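Local coordinates for hypothetical protein PH1566 (Pyrococcus horikoshii, PDB 2E3U) that probably binds RNA through two KH domains and, as an archaeal Dim2p, probably serves in pre-ribosomal RNA processing, at residues Q34-I40 / G74-S80; I45-I49 / T68-E72; R111-E117 / I172-Q177; Y118-L124 / K167-G173. All coordinates share one frame; numbering follows the deposited sequence.

Interaction 1: Q34-I40 / G74-S80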
loop_
_atom_site.group_PDB
_atom_site.type_symbol
_atom_site.label_atom_id
_atom_site.label_comp_id
_atom_site.label_asym_id
_atom_site.label_seq_id
_atom_site.Cartn_x
_atom_site.Cartn_y
_atom_site.Cartn_z
ATOM N N GLN A 34 21.656 -3.336 -9.009
ATOM C CA GLN A 34 20.477 -3.936 -8.370
ATOM C C GLN A 34 19.228 -3.649 -9.183
ATOM O O GLN A 34 19.054 -2.544 -9.686
ATOM C CB GLN A 34 20.284 -3.376 -6.966
ATOM C CG GLN A 34 19.429 -4.209 -6.069
ATOM C CD GLN A 34 19.286 -3.579 -4.679
ATOM O OE1 GLN A 34 20.053 -2.686 -4.309
ATOM N NE2 GLN A 34 18.289 -4.027 -3.922
ATOM N N GLU A 35 18.371 -4.663 -9.296
ATOM C CA GLU A 35 17.148 -4.606 -10.060
ATOM C C GLU A 35 16.009 -5.287 -9.317
ATOM O O GLU A 35 16.106 -6.467 -8.968
ATOM C CB GLU A 35 17.370 -5.304 -11.419
ATOM C CG GLU A 35 16.278 -5.082 -12.460
ATOM C CD GLU A 35 16.440 -6.011 -13.669
ATOM O OE1 GLU A 35 15.742 -7.055 -13.709
ATOM O OE2 GLU A 35 17.281 -5.717 -14.569
ATOM N N GLU A 36 14.909 -4.560 -9.106
ATOM C CA GLU A 36 13.665 -5.185 -8.631
ATOM C C GLU A 36 12.627 -5.165 -9.737
ATOM O O GLU A 36 12.477 -4.185 -10.474
ATOM C CB GLU A 36 13.104 -4.495 -7.381
ATOM C CG GLU A 36 14.064 -4.422 -6.209
ATOM C CD GLU A 36 14.429 -5.797 -5.614
ATOM O OE1 GLU A 36 13.512 -6.665 -5.504
ATOM O OE2 GLU A 36 15.627 -5.988 -5.254
ATOM N N TYR A 37 11.905 -6.260 -9.863
ATOM C CA TYR A 37 10.921 -6.360 -10.936
ATOM C C TYR A 37 9.560 -6.567 -10.316
ATOM O O TYR A 37 9.394 -7.483 -9.518
ATOM C CB TYR A 37 11.257 -7.536 -11.858
ATOM C CG TYR A 37 10.100 -8.046 -12.686
ATOM C CD1 TYR A 37 9.200 -8.982 -12.167
ATOM C CD2 TYR A 37 9.924 -7.621 -13.995
ATOM C CE1 TYR A 37 8.134 -9.480 -12.932
ATOM C CE2 TYR A 37 8.876 -8.121 -14.793
ATOM C CZ TYR A 37 7.984 -9.047 -14.251
ATOM O OH TYR A 37 6.942 -9.520 -15.012
ATOM N N VAL A 38 8.583 -5.750 -10.690
ATOM C CA VAL A 38 7.194 -6.018 -10.243
ATOM C C VAL A 38 6.160 -5.898 -11.355
ATOM O O VAL A 38 6.486 -5.578 -12.482
ATOM C CB VAL A 38 6.760 -5.140 -8.998
ATOM C CG1 VAL A 38 7.662 -5.402 -7.802
ATOM C CG2 VAL A 38 6.694 -3.657 -9.330
ATOM N N LYS A 39 4.901 -6.143 -11.025
ATOM C CA LYS A 39 3.825 -5.976 -11.985
ATOM C C LYS A 39 2.671 -5.349 -11.242
ATOM O O LYS A 39 2.280 -5.859 -10.194
ATOM C CB LYS A 39 3.426 -7.356 -12.552
ATOM C CG LYS A 39 2.644 -7.342 -13.864
ATOM C CD LYS A 39 3.107 -8.499 -14.762
ATOM C CE LYS A 39 2.265 -8.609 -16.027
ATOM N NZ LYS A 39 2.411 -9.929 -16.763
ATOM N N ILE A 40 2.147 -4.238 -11.775
ATOM C CA ILE A 40 0.986 -3.532 -11.213
ATOM C C ILE A 40 -0.164 -3.616 -12.232
ATOM O O ILE A 40 0.082 -3.894 -13.399
ATOM C CB ILE A 40 1.319 -2.049 -10.803
ATOM C CG1 ILE A 40 1.533 -1.129 -12.040
ATOM C CG2 ILE A 40 2.527 -2.017 -9.849
ATOM C CD1 ILE A 40 1.489 0.413 -11.684
ATOM N N GLY A 74 2.045 -3.554 -17.587
ATOM C CA GLY A 74 2.058 -3.162 -16.172
ATOM C C GLY A 74 3.330 -3.614 -15.492
ATOM O O GLY A 74 3.435 -3.500 -14.299
ATOM N N GLU A 75 4.309 -4.116 -16.268
ATOM C CA GLU A 75 5.568 -4.543 -15.709
ATOM C C GLU A 75 6.440 -3.352 -15.334
ATOM O O GLU A 75 6.585 -2.430 -16.131
ATOM C CB GLU A 75 6.308 -5.443 -16.707
ATOM C CG GLU A 75 5.775 -6.875 -16.726
ATOM C CD GLU A 75 6.363 -7.692 -17.846
ATOM O OE1 GLU A 75 6.089 -7.366 -19.015
ATOM O OE2 GLU A 75 7.095 -8.664 -17.566
ATOM N N VAL A 76 7.034 -3.375 -14.133
ATOM C CA VAL A 76 7.909 -2.280 -13.696
ATOM C C VAL A 76 9.228 -2.793 -13.155
ATOM O O VAL A 76 9.257 -3.720 -12.351
ATOM C CB VAL A 76 7.242 -1.345 -12.630
ATOM C CG1 VAL A 76 8.080 -0.058 -12.403
ATOM C CG2 VAL A 76 5.766 -0.987 -13.022
ATOM N N TRP A 77 10.312 -2.171 -13.628
ATOM C CA TRP A 77 11.673 -2.431 -13.185
ATOM C C TRP A 77 12.210 -1.253 -12.355
ATOM O O TRP A 77 12.222 -0.119 -12.811
ATOM C CB TRP A 77 12.601 -2.679 -14.409
ATOM C CG TRP A 77 12.274 -3.910 -15.175
ATOM C CD1 TRP A 77 12.878 -5.119 -15.045
ATOM C CD2 TRP A 77 11.283 -4.068 -16.231
ATOM N NE1 TRP A 77 12.315 -6.019 -15.907
ATOM C CE2 TRP A 77 11.349 -5.405 -16.658
ATOM C CE3 TRP A 77 10.356 -3.203 -16.849
ATOM C CZ2 TRP A 77 10.508 -5.932 -17.674
ATOM C CZ3 TRP A 77 9.525 -3.715 -17.871
ATOM C CH2 TRP A 77 9.612 -5.071 -18.273
ATOM N N ILE A 78 12.679 -1.536 -11.146
ATOM C CA ILE A 78 13.290 -0.545 -10.309
ATOM C C ILE A 78 14.772 -0.839 -10.239
ATOM O O ILE A 78 15.184 -1.870 -9.716
ATOM C CB ILE A 78 12.649 -0.469 -8.891
ATOM C CG1 ILE A 78 11.138 -0.207 -8.971
ATOM C CG2 ILE A 78 13.348 0.627 -8.045
ATOM C CD1 ILE A 78 10.223 -1.491 -9.057
ATOM N N THR A 79 15.576 0.063 -10.786
ATOM C CA THR A 79 17.010 -0.177 -10.884
ATOM C C THR A 79 17.833 0.888 -10.155
ATOM O O THR A 79 17.462 2.066 -10.093
ATOM C CB THR A 79 17.496 -0.366 -12.361
ATOM O OG1 THR A 79 17.060 0.738 -13.148
ATOM C CG2 THR A 79 16.907 -1.593 -12.994
ATOM N N SER A 80 18.960 0.467 -9.587
ATOM C CA SER A 80 19.770 1.420 -8.861
ATOM C C SER A 80 20.611 2.199 -9.874
ATOM O O SER A 80 20.778 1.752 -10.992
ATOM C CB SER A 80 20.638 0.700 -7.826
ATOM O OG SER A 80 21.599 -0.082 -8.474
#

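Interaction 2: I45-I49 / T68-E72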
loop_
_atom_site.group_PDB
_atom_site.type_symbol
_atom_site.label_atom_id
_atom_site.label_comp_id
_atom_site.label_asym_id
_atom_site.label_seq_id
_atom_site.Cartn_x
_atom_site.Cartn_y
_atom_site.Cartn_z
ATOM N N ILE A 45 -1.242 2.148 -14.003
ATOM C CA ILE A 45 -0.009 2.586 -14.666
ATOM C C ILE A 45 -0.016 4.105 -14.853
ATOM O O ILE A 45 0.991 4.797 -14.545
ATOM C CB ILE A 45 0.160 1.856 -16.018
ATOM C CG1 ILE A 45 0.634 0.417 -15.786
ATOM C CG2 ILE A 45 1.107 2.644 -17.002
ATOM C CD1 ILE A 45 0.580 -0.461 -17.085
ATOM N N ALA A 46 -1.157 4.603 -15.350
ATOM C CA ALA A 46 -1.367 6.020 -15.575
ATOM C C ALA A 46 -1.140 6.853 -14.296
ATOM O O ALA A 46 -0.574 7.940 -14.369
ATOM C CB ALA A 46 -2.784 6.291 -16.215
ATOM N N VAL A 47 -1.545 6.331 -13.132
ATOM C CA VAL A 47 -1.257 7.015 -11.852
ATOM C C VAL A 47 0.218 6.929 -11.412
ATOM O O VAL A 47 0.770 7.905 -10.851
ATOM C CB VAL A 47 -2.274 6.646 -10.706
ATOM C CG1 VAL A 47 -2.212 5.216 -10.373
ATOM C CG2 VAL A 47 -1.995 7.429 -9.448
ATOM N N LEU A 48 0.862 5.794 -11.680
ATOM C CA LEU A 48 2.300 5.664 -11.432
ATOM C C LEU A 48 3.116 6.667 -12.285
ATOM O O LEU A 48 4.026 7.291 -11.768
ATOM C CB LEU A 48 2.790 4.219 -11.650
ATOM C CG LEU A 48 4.307 3.927 -11.553
ATOM C CD1 LEU A 48 4.787 4.116 -10.136
ATOM C CD2 LEU A 48 4.640 2.525 -12.000
ATOM N N ILE A 49 2.748 6.836 -13.563
ATOM C CA ILE A 49 3.438 7.757 -14.471
ATOM C C ILE A 49 3.069 9.192 -14.131
ATOM O O ILE A 49 3.954 10.036 -13.928
ATOM C CB ILE A 49 3.142 7.446 -15.981
ATOM C CG1 ILE A 49 3.698 6.076 -16.368
ATOM C CG2 ILE A 49 3.737 8.521 -16.916
ATOM C CD1 ILE A 49 3.341 5.601 -17.796
ATOM N N THR A 68 11.486 1.864 -14.750
ATOM C CA THR A 68 11.186 1.633 -16.148
ATOM C C THR A 68 9.830 0.965 -16.216
ATOM O O THR A 68 9.627 -0.064 -15.589
ATOM C CB THR A 68 12.253 0.750 -16.838
ATOM O OG1 THR A 68 13.545 1.335 -16.650
ATOM C CG2 THR A 68 11.964 0.624 -18.360
ATOM N N ILE A 69 8.900 1.546 -16.973
ATOM C CA ILE A 69 7.544 1.010 -17.028
ATOM C C ILE A 69 7.196 0.444 -18.411
ATOM O O ILE A 69 7.439 1.082 -19.432
ATOM C CB ILE A 69 6.511 2.048 -16.604
ATOM C CG1 ILE A 69 6.896 2.667 -15.249
ATOM C CG2 ILE A 69 5.083 1.400 -16.544
ATOM C CD1 ILE A 69 6.068 3.848 -14.862
ATOM N N ASP A 70 6.647 -0.767 -18.445
ATOM C CA ASP A 70 5.988 -1.248 -19.663
ATOM C C ASP A 70 4.491 -0.865 -19.555
ATOM O O ASP A 70 3.776 -1.381 -18.700
ATOM C CB ASP A 70 6.163 -2.757 -19.740
ATOM C CG ASP A 70 5.912 -3.321 -21.106
ATOM O OD1 ASP A 70 6.642 -4.287 -21.449
ATOM O OD2 ASP A 70 4.991 -2.855 -21.828
ATOM N N SER A 71 4.033 0.037 -20.415
ATOM C CA SER A 71 2.646 0.520 -20.387
ATOM C C SER A 71 1.634 -0.505 -20.896
ATOM O O SER A 71 0.433 -0.376 -20.641
ATOM C CB SER A 71 2.513 1.822 -21.192
ATOM O OG SER A 71 2.888 2.947 -20.399
ATOM N N GLU A 72 2.109 -1.517 -21.619
ATOM C CA GLU A 72 1.226 -2.547 -22.143
ATOM C C GLU A 72 0.986 -3.690 -21.158
ATOM O O GLU A 72 -0.067 -4.335 -21.194
ATOM C CB GLU A 72 1.758 -3.094 -23.468
ATOM C CG GLU A 72 1.395 -2.247 -24.704
ATOM C CD GLU A 72 1.528 -3.019 -26.008
ATOM O OE1 GLU A 72 1.439 -4.275 -25.982
ATOM O OE2 GLU A 72 1.701 -2.373 -27.072
#

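Interaction 3: R111-E117 / I172-Q177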
loop_
_atom_site.group_PDB
_atom_site.type_symbol
_atom_site.label_atom_id
_atom_site.label_comp_id
_atom_site.label_asym_id
_atom_site.label_seq_id
_atom_site.Cartn_x
_atom_site.Cartn_y
_atom_site.Cartn_z
ATOM N N ARG A 111 4.678 7.891 1.999
ATOM C CA ARG A 111 4.889 7.490 3.407
ATOM C C ARG A 111 6.011 6.437 3.565
ATOM O O ARG A 111 6.796 6.499 4.513
ATOM C CB ARG A 111 3.594 6.949 4.035
ATOM C CG ARG A 111 3.681 6.764 5.571
ATOM C CD ARG A 111 2.442 6.096 6.147
ATOM N NE ARG A 111 2.724 5.743 7.535
ATOM C CZ ARG A 111 1.825 5.630 8.510
ATOM N NH1 ARG A 111 2.272 5.322 9.708
ATOM N NH2 ARG A 111 0.501 5.832 8.293
ATOM N N LEU A 112 6.098 5.509 2.616
ATOM C CA LEU A 112 7.037 4.411 2.671
ATOM C C LEU A 112 8.502 4.866 2.671
ATOM O O LEU A 112 9.377 4.073 3.016
ATOM C CB LEU A 112 6.811 3.444 1.522
ATOM C CG LEU A 112 5.622 2.506 1.696
ATOM C CD1 LEU A 112 5.244 2.029 0.302
ATOM C CD2 LEU A 112 6.026 1.354 2.579
ATOM N N LEU A 113 8.764 6.123 2.281
ATOM C CA LEU A 113 10.117 6.702 2.339
ATOM C C LEU A 113 10.601 6.894 3.760
ATOM O O LEU A 113 11.792 7.002 3.982
ATOM C CB LEU A 113 10.168 8.044 1.602
ATOM C CG LEU A 113 9.934 7.999 0.084
ATOM C CD1 LEU A 113 9.797 9.391 -0.477
ATOM C CD2 LEU A 113 11.105 7.296 -0.533
ATOM N N ASN A 114 9.678 6.957 4.725
ATOM C CA ASN A 114 10.040 7.134 6.132
ATOM C C ASN A 114 10.667 5.852 6.660
ATOM O O ASN A 114 10.206 4.736 6.364
ATOM C CB ASN A 114 8.822 7.500 7.021
ATOM C CG ASN A 114 8.096 8.789 6.586
ATOM O OD1 ASN A 114 6.889 8.948 6.840
ATOM N ND2 ASN A 114 8.807 9.692 5.940
ATOM N N GLU A 115 11.716 5.999 7.461
ATOM C CA GLU A 115 12.382 4.824 8.034
ATOM C C GLU A 115 11.481 4.106 9.068
ATOM O O GLU A 115 10.648 4.734 9.756
ATOM C CB GLU A 115 13.788 5.189 8.570
ATOM C CG GLU A 115 14.931 5.242 7.465
ATOM C CD GLU A 115 14.936 6.524 6.590
ATOM O OE1 GLU A 115 13.971 7.331 6.619
ATOM O OE2 GLU A 115 15.914 6.730 5.833
ATOM N N GLY A 116 11.618 2.783 9.123
ATOM C CA GLY A 116 10.740 1.940 9.912
ATOM C C GLY A 116 9.370 1.729 9.295
ATOM O O GLY A 116 8.536 1.077 9.876
ATOM N N GLU A 117 9.111 2.290 8.120
ATOM C CA GLU A 117 7.787 2.115 7.508
ATOM C C GLU A 117 7.861 1.005 6.465
ATOM O O GLU A 117 8.828 0.933 5.691
ATOM C CB GLU A 117 7.277 3.419 6.898
ATOM C CG GLU A 117 5.859 3.734 7.263
ATOM C CD GLU A 117 5.719 4.612 8.472
ATOM O OE1 GLU A 117 6.670 4.861 9.215
ATOM O OE2 GLU A 117 4.611 5.068 8.704
ATOM N N ILE A 172 0.352 0.388 5.214
ATOM C CA ILE A 172 1.642 1.070 5.343
ATOM C C ILE A 172 1.755 1.572 6.755
ATOM O O ILE A 172 0.852 2.228 7.247
ATOM C CB ILE A 172 1.815 2.275 4.360
ATOM C CG1 ILE A 172 1.841 1.796 2.910
ATOM C CG2 ILE A 172 3.117 2.996 4.670
ATOM C CD1 ILE A 172 1.630 2.923 1.872
ATOM N N GLY A 173 2.837 1.210 7.422
ATOM C CA GLY A 173 2.966 1.469 8.831
ATOM C C GLY A 173 4.278 0.967 9.348
ATOM O O GLY A 173 4.970 0.235 8.660
ATOM N N ASN A 174 4.632 1.339 10.571
ATOM C CA ASN A 174 5.685 0.572 11.236
ATOM C C ASN A 174 5.109 -0.826 11.579
ATOM O O ASN A 174 3.895 -1.013 11.526
ATOM C CB ASN A 174 6.284 1.331 12.437
ATOM C CG ASN A 174 5.345 1.413 13.628
ATOM O OD1 ASN A 174 5.350 2.397 14.370
ATOM N ND2 ASN A 174 4.562 0.379 13.834
ATOM N N PRO A 175 5.970 -1.821 11.898
ATOM C CA PRO A 175 5.421 -3.169 12.039
ATOM C C PRO A 175 4.297 -3.278 13.060
ATOM O O PRO A 175 3.419 -4.135 12.925
ATOM C CB PRO A 175 6.637 -3.981 12.513
ATOM C CG PRO A 175 7.807 -3.224 11.886
ATOM C CD PRO A 175 7.419 -1.801 12.157
ATOM N N ILE A 176 4.301 -2.414 14.064
ATOM C CA ILE A 176 3.306 -2.508 15.147
ATOM C C ILE A 176 1.970 -1.975 14.657
ATOM O O ILE A 176 0.957 -2.644 14.773
ATOM C CB ILE A 176 3.830 -1.787 16.443
ATOM C CG1 ILE A 176 4.896 -2.657 17.094
ATOM C CG2 ILE A 176 2.692 -1.482 17.473
ATOM C CD1 ILE A 176 5.927 -1.866 17.927
ATOM N N GLN A 177 1.988 -0.781 14.082
ATOM C CA GLN A 177 0.829 -0.185 13.412
ATOM C C GLN A 177 0.182 -1.135 12.396
ATOM O O GLN A 177 -1.031 -1.297 12.407
ATOM C CB GLN A 177 1.234 1.156 12.742
ATOM C CG GLN A 177 1.667 2.257 13.731
ATOM C CD GLN A 177 2.258 3.457 13.060
ATOM O OE1 GLN A 177 2.758 3.391 11.921
ATOM N NE2 GLN A 177 2.224 4.575 13.749
HETATM O O HOH W 1 5.155 5.190 11.524
#

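Interaction 4: Y118-L124 / K167-G173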
loop_
_atom_site.group_PDB
_atom_site.type_symbol
_atom_site.label_atom_id
_atom_site.label_comp_id
_atom_site.label_asym_id
_atom_site.label_seq_id
_atom_site.Cartn_x
_atom_site.Cartn_y
_atom_site.Cartn_z
ATOM N N TYR A 118 6.850 0.138 6.471
ATOM C CA TYR A 118 6.797 -1.042 5.610
ATOM C C TYR A 118 5.439 -1.116 4.928
ATOM O O TYR A 118 4.484 -0.451 5.340
ATOM C CB TYR A 118 7.000 -2.326 6.429
ATOM C CG TYR A 118 8.351 -2.429 7.128
ATOM C CD1 TYR A 118 9.384 -3.201 6.597
ATOM C CD2 TYR A 118 8.589 -1.743 8.311
ATOM C CE1 TYR A 118 10.623 -3.284 7.244
ATOM C CE2 TYR A 118 9.822 -1.816 8.961
ATOM C CZ TYR A 118 10.832 -2.575 8.416
ATOM O OH TYR A 118 12.037 -2.651 9.092
ATOM N N LEU A 119 5.384 -1.945 3.898
ATOM C CA LEU A 119 4.204 -2.181 3.115
ATOM C C LEU A 119 3.828 -3.620 3.367
ATOM O O LEU A 119 4.702 -4.465 3.385
ATOM C CB LEU A 119 4.494 -1.982 1.618
ATOM C CG LEU A 119 3.381 -2.369 0.674
ATOM C CD1 LEU A 119 2.064 -1.567 0.892
ATOM C CD2 LEU A 119 3.888 -2.264 -0.802
ATOM N N GLU A 120 2.540 -3.885 3.567
ATOM C CA GLU A 120 2.045 -5.243 3.658
ATOM C C GLU A 120 0.804 -5.375 2.790
ATOM O O GLU A 120 -0.149 -4.644 2.976
ATOM C CB GLU A 120 1.770 -5.681 5.124
ATOM C CG GLU A 120 0.862 -6.955 5.224
ATOM C CD GLU A 120 1.178 -7.913 6.372
ATOM O OE1 GLU A 120 0.784 -9.102 6.277
ATOM O OE2 GLU A 120 1.801 -7.520 7.381
ATOM N N ILE A 121 0.833 -6.299 1.836
ATOM C CA ILE A 121 -0.333 -6.601 0.993
ATOM C C ILE A 121 -0.997 -7.924 1.389
ATOM O O ILE A 121 -0.367 -8.975 1.435
ATOM C CB ILE A 121 0.005 -6.718 -0.512
ATOM C CG1 ILE A 121 1.034 -5.686 -0.974
ATOM C CG2 ILE A 121 -1.270 -6.683 -1.367
ATOM C CD1 ILE A 121 0.573 -4.310 -0.960
ATOM N N ILE A 122 -2.297 -7.849 1.635
ATOM C CA ILE A 122 -3.096 -8.989 2.052
ATOM C C ILE A 122 -4.090 -9.342 0.948
ATOM O O ILE A 122 -4.834 -8.480 0.490
ATOM C CB ILE A 122 -3.885 -8.642 3.364
ATOM C CG1 ILE A 122 -2.929 -8.419 4.542
ATOM C CG2 ILE A 122 -4.866 -9.726 3.721
ATOM C CD1 ILE A 122 -1.899 -9.562 4.722
ATOM N N ASN A 123 -4.105 -10.605 0.524
ATOM C CA ASN A 123 -5.161 -11.068 -0.377
ATOM C C ASN A 123 -6.411 -11.303 0.455
ATOM O O ASN A 123 -6.389 -12.066 1.412
ATOM C CB ASN A 123 -4.761 -12.346 -1.133
ATOM C CG ASN A 123 -3.540 -12.146 -2.050
ATOM O OD1 ASN A 123 -3.574 -11.349 -3.001
ATOM N ND2 ASN A 123 -2.465 -12.900 -1.780
ATOM N N LEU A 124 -7.486 -10.614 0.090
ATOM C CA LEU A 124 -8.748 -10.648 0.827
ATOM C C LEU A 124 -9.245 -12.064 0.962
ATOM O O LEU A 124 -9.914 -12.423 1.941
ATOM C CB LEU A 124 -9.809 -9.807 0.128
ATOM C CG LEU A 124 -9.735 -8.293 0.302
ATOM C CD1 LEU A 124 -10.850 -7.606 -0.455
ATOM C CD2 LEU A 124 -9.758 -7.940 1.756
ATOM N N LYS A 167 -8.802 -7.223 -5.049
ATOM C CA LYS A 167 -8.697 -8.450 -4.282
ATOM C C LYS A 167 -7.741 -8.348 -3.086
ATOM O O LYS A 167 -7.442 -9.353 -2.441
ATOM C CB LYS A 167 -8.309 -9.621 -5.216
ATOM C CG LYS A 167 -9.389 -9.966 -6.258
ATOM C CD LYS A 167 -9.068 -11.240 -7.033
ATOM C CE LYS A 167 -9.555 -12.497 -6.286
ATOM N NZ LYS A 167 -9.496 -13.723 -7.148
ATOM N N THR A 168 -7.274 -7.142 -2.781
ATOM C CA THR A 168 -6.308 -6.961 -1.689
ATOM C C THR A 168 -6.712 -5.858 -0.749
ATOM O O THR A 168 -7.522 -5.005 -1.093
ATOM C CB THR A 168 -4.895 -6.613 -2.189
ATOM O OG1 THR A 168 -4.925 -5.353 -2.878
ATOM C CG2 THR A 168 -4.307 -7.717 -3.115
ATOM N N VAL A 169 -6.121 -5.888 0.447
ATOM C CA VAL A 169 -6.024 -4.739 1.329
ATOM C C VAL A 169 -4.539 -4.521 1.463
ATOM O O VAL A 169 -3.801 -5.487 1.600
ATOM C CB VAL A 169 -6.588 -4.997 2.772
ATOM C CG1 VAL A 169 -6.791 -3.687 3.536
ATOM C CG2 VAL A 169 -7.869 -5.703 2.703
ATOM N N ALA A 170 -4.090 -3.266 1.433
ATOM C CA ALA A 170 -2.657 -2.965 1.597
ATOM C C ALA A 170 -2.474 -1.983 2.762
ATOM O O ALA A 170 -3.292 -1.101 2.945
ATOM C CB ALA A 170 -2.054 -2.408 0.312
ATOM N N ILE A 171 -1.408 -2.162 3.535
ATOM C CA ILE A 171 -1.184 -1.435 4.767
ATOM C C ILE A 171 0.222 -0.858 4.755
ATOM O O ILE A 171 1.156 -1.507 4.290
ATOM C CB ILE A 171 -1.377 -2.330 6.016
ATOM C CG1 ILE A 171 -2.664 -3.167 5.888
ATOM C CG2 ILE A 171 -1.403 -1.461 7.291
ATOM C CD1 ILE A 171 -2.923 -4.199 7.045
ATOM N N ILE A 172 0.352 0.388 5.214
ATOM C CA ILE A 172 1.642 1.070 5.343
ATOM C C ILE A 172 1.755 1.572 6.755
ATOM O O ILE A 172 0.852 2.228 7.247
ATOM C CB ILE A 172 1.815 2.275 4.360
ATOM C CG1 ILE A 172 1.841 1.796 2.910
ATOM C CG2 ILE A 172 3.117 2.996 4.670
ATOM C CD1 ILE A 172 1.630 2.923 1.872
ATOM N N GLY A 173 2.837 1.210 7.422
ATOM C CA GLY A 173 2.966 1.469 8.831
ATOM C C GLY A 173 4.278 0.967 9.348
ATOM O O GLY A 173 4.970 0.235 8.660
#

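Interaction 1: Q34-I40 / G74-S80
Gln-34 opens the pairing: its carbonyl O accepts from Ser-80 N at 3.0 Å. Glu-35 stands next to Thr-79 and leans along Trp-77, its OE1 at the edge of the indole with the carboxylate turned almost square to it. Glu-36 and Ile-78 then exchange two nearly straight backbone bonds, and the Glu-36 chain, bent back at chi2 (-66°), leads off toward helix 87-101, where Arg-94 gives it a weak, long ion pair. This is the antiparallel pairing of the first and last strands of a type I KH domain, which leaves 75-80 in the middle of a three-stranded sheet with order 1-3-2. Tyr-37 points its ring edge at the face of Trp-77 in an offset edge-to-face stack, Tyr-37 CD2 lying 3.5 Å from Trp-77 NE1, with ring planes 65° apart. Its hydroxyl donates to the anti lone pair of Glu-75 OE2 (2.7 Å from OH), while Thr-73 bonds the other carboxylate oxygen. Val-38 and Val-76 exchange another two backbone bonds. On the opposite face, which helix 87-101 packs against, Val-38 sets CG2 4.1 Å from both Val-76 CB and Ile-78 CD1. Lys-39 runs its CD over Glu-75 CG at 3.7 Å. Ile-40 N finally donates to Gly-74 O.

Interaction 2: I45-I49 / T68-E72
Ile-69 of strand 65-69 reaches into one side of helix 42-49, where Ile-45, Leu-48 and Ile-49 receive it. Its CG1 lies beside the backbone N (chi1 -51°), which carries CD1 between two helix side chains: Leu-48 CD2 is 3.5 Å from Ile-69 CD1, a tight contact, and Ile-49 CG1 is 3.6 Å from the same methyl. Both of these side chains meet Ile-69 at a slant. Ile-45 instead runs past Ile-69 in the reverse sense, and only their CG2 branches meet, 4.2 Å apart. The outer arm of Ile-45 goes to the turn at 70-72, its CD1 resting 3.6 Å from Ser-71 O and close to Asp-70 O. That turn is an Asx turn, in which Glu-72 N donates to Asp-70 OD2 at 3.2 Å. Ser-71 places OG beside two methyls, Ile-45 CG2 and Ile-49 CD1. An alanine in place of Ile-45 would remove both arms and would probably open a gap between the helix and the Ser-71 turn. Leu-48 continues inward to Val-76 and helix 87-101, so the contact joins the first helix of this KH domain to its sheet and core. Helix and strand are held across this contact by methyl packing, so its strength should depend on shape fit and burial rather than on polar direction.

Interaction 3: R111-E117 / I172-Q177
Apolar contacts centre on the CG2 methyl of Ile-172. Arg-111 lies alongside it, pointing the other way, its chain extended from CG to NE, and brings CD to 3.5 Å from Ile-172 CG2; Leu-112 crosses at about a right angle with CG 3.9 Å from that methyl, and Glu-117 CG approaches it too. Leu-112 then extends this packing to helix 87-101. Among polar groups, the Arg-111 guanidinium lies with one face over Ile-172 O, while its edge meets the Glu-117 carboxylate in a salt bridge whose exact length is doubtful. Arg-111 NH2 is bonded to Gly-159 O and Ser-161 OG. A water bridges Glu-117 OE1, at 2.8 Å, and Gln-177 OE1, at 3.0 Å. Backbone contacts are weaker: Gly-116 O, in the type II turn 114-117, receives a CA-H...O contact from Asn-174 CA at 3.2 Å. Asn-174 holds the N-cap position of helix 175-189, and its N donates to Gln-177 OE1. A leucine in place of Arg-111 would probably leave the Glu-117 carboxylate without its charged mate. The segment between helix 106-109 and strand 118-123 thus joins the strand-helix junction mainly by packing on Ile-172 and through a water, while its internal charge pair probably tempers the negative charge of Glu-117.

Interaction 4: Y118-L124 / K167-G173
Backbone bonds pair Tyr-118 through Leu-124 with 167-173 in antiparallel register, the strand segments running at 163° with their axes 4.6 Å apart. Tyr-118 with Gly-173, Glu-120 with Ile-171 and Ile-122 with Val-169 are the hydrogen-bonded pairs, two bonds each; Leu-124 N adds a last one to Lys-167 O at 2.8 Å. CA-H...O contacts fill the steps between, such as Ile-172 CA to Tyr-118 O at 3.2 Å. The strands are the first and third of the second, type I KH domain, with 168-173 central in a sheet of order 1-3-2. Apolar contacts gather on the face of Leu-119, Ile-121 and Ala-170. Ile-121 sends CD1 to 3.5 Å from Ala-170 CB, a tight approach, and CG2 to 3.7 Å from Thr-168 CG2. Leu-119, with CG anti to the backbone N (chi1 173°), brings CD1 to 3.9 Å from Ile-172 CG1, and also packs on helix 87-101 of the first domain. Polar ends find partners beyond the strands: Glu-120 makes a salt bridge with Lys-182, and Thr-168 OG1 is bonded to Arg-102 and to Tyr-165 O. On the other face Tyr-118 and Val-169 touch helix 175-189. Leu-124, past the strand, packs into helix 136-144.

Overall arrangement
From the N terminus, strand 35-39 leads into helix 42-49, and the return of the chain through 74-80 closes the loop of interaction 1. Interaction 2 is nested inside that loop, joining helix 42-49 to 68-72, on strand 65-69 and the turn after Ile-69; the two contacts touch through backbone pairing of strands 65-69 and 75-80. Helices 87-101 and 106-109 then carry the chain to the second KH domain, where interaction 3 closes a long loop at 172-177 with interaction 4 nested within it. These two share Ile-172 and Gly-173. The two nested pairs follow in series, and interactions 1 and 4 stay about 9 Å apart at their nearest atoms, while helix 87-101 packs against residues of both domains.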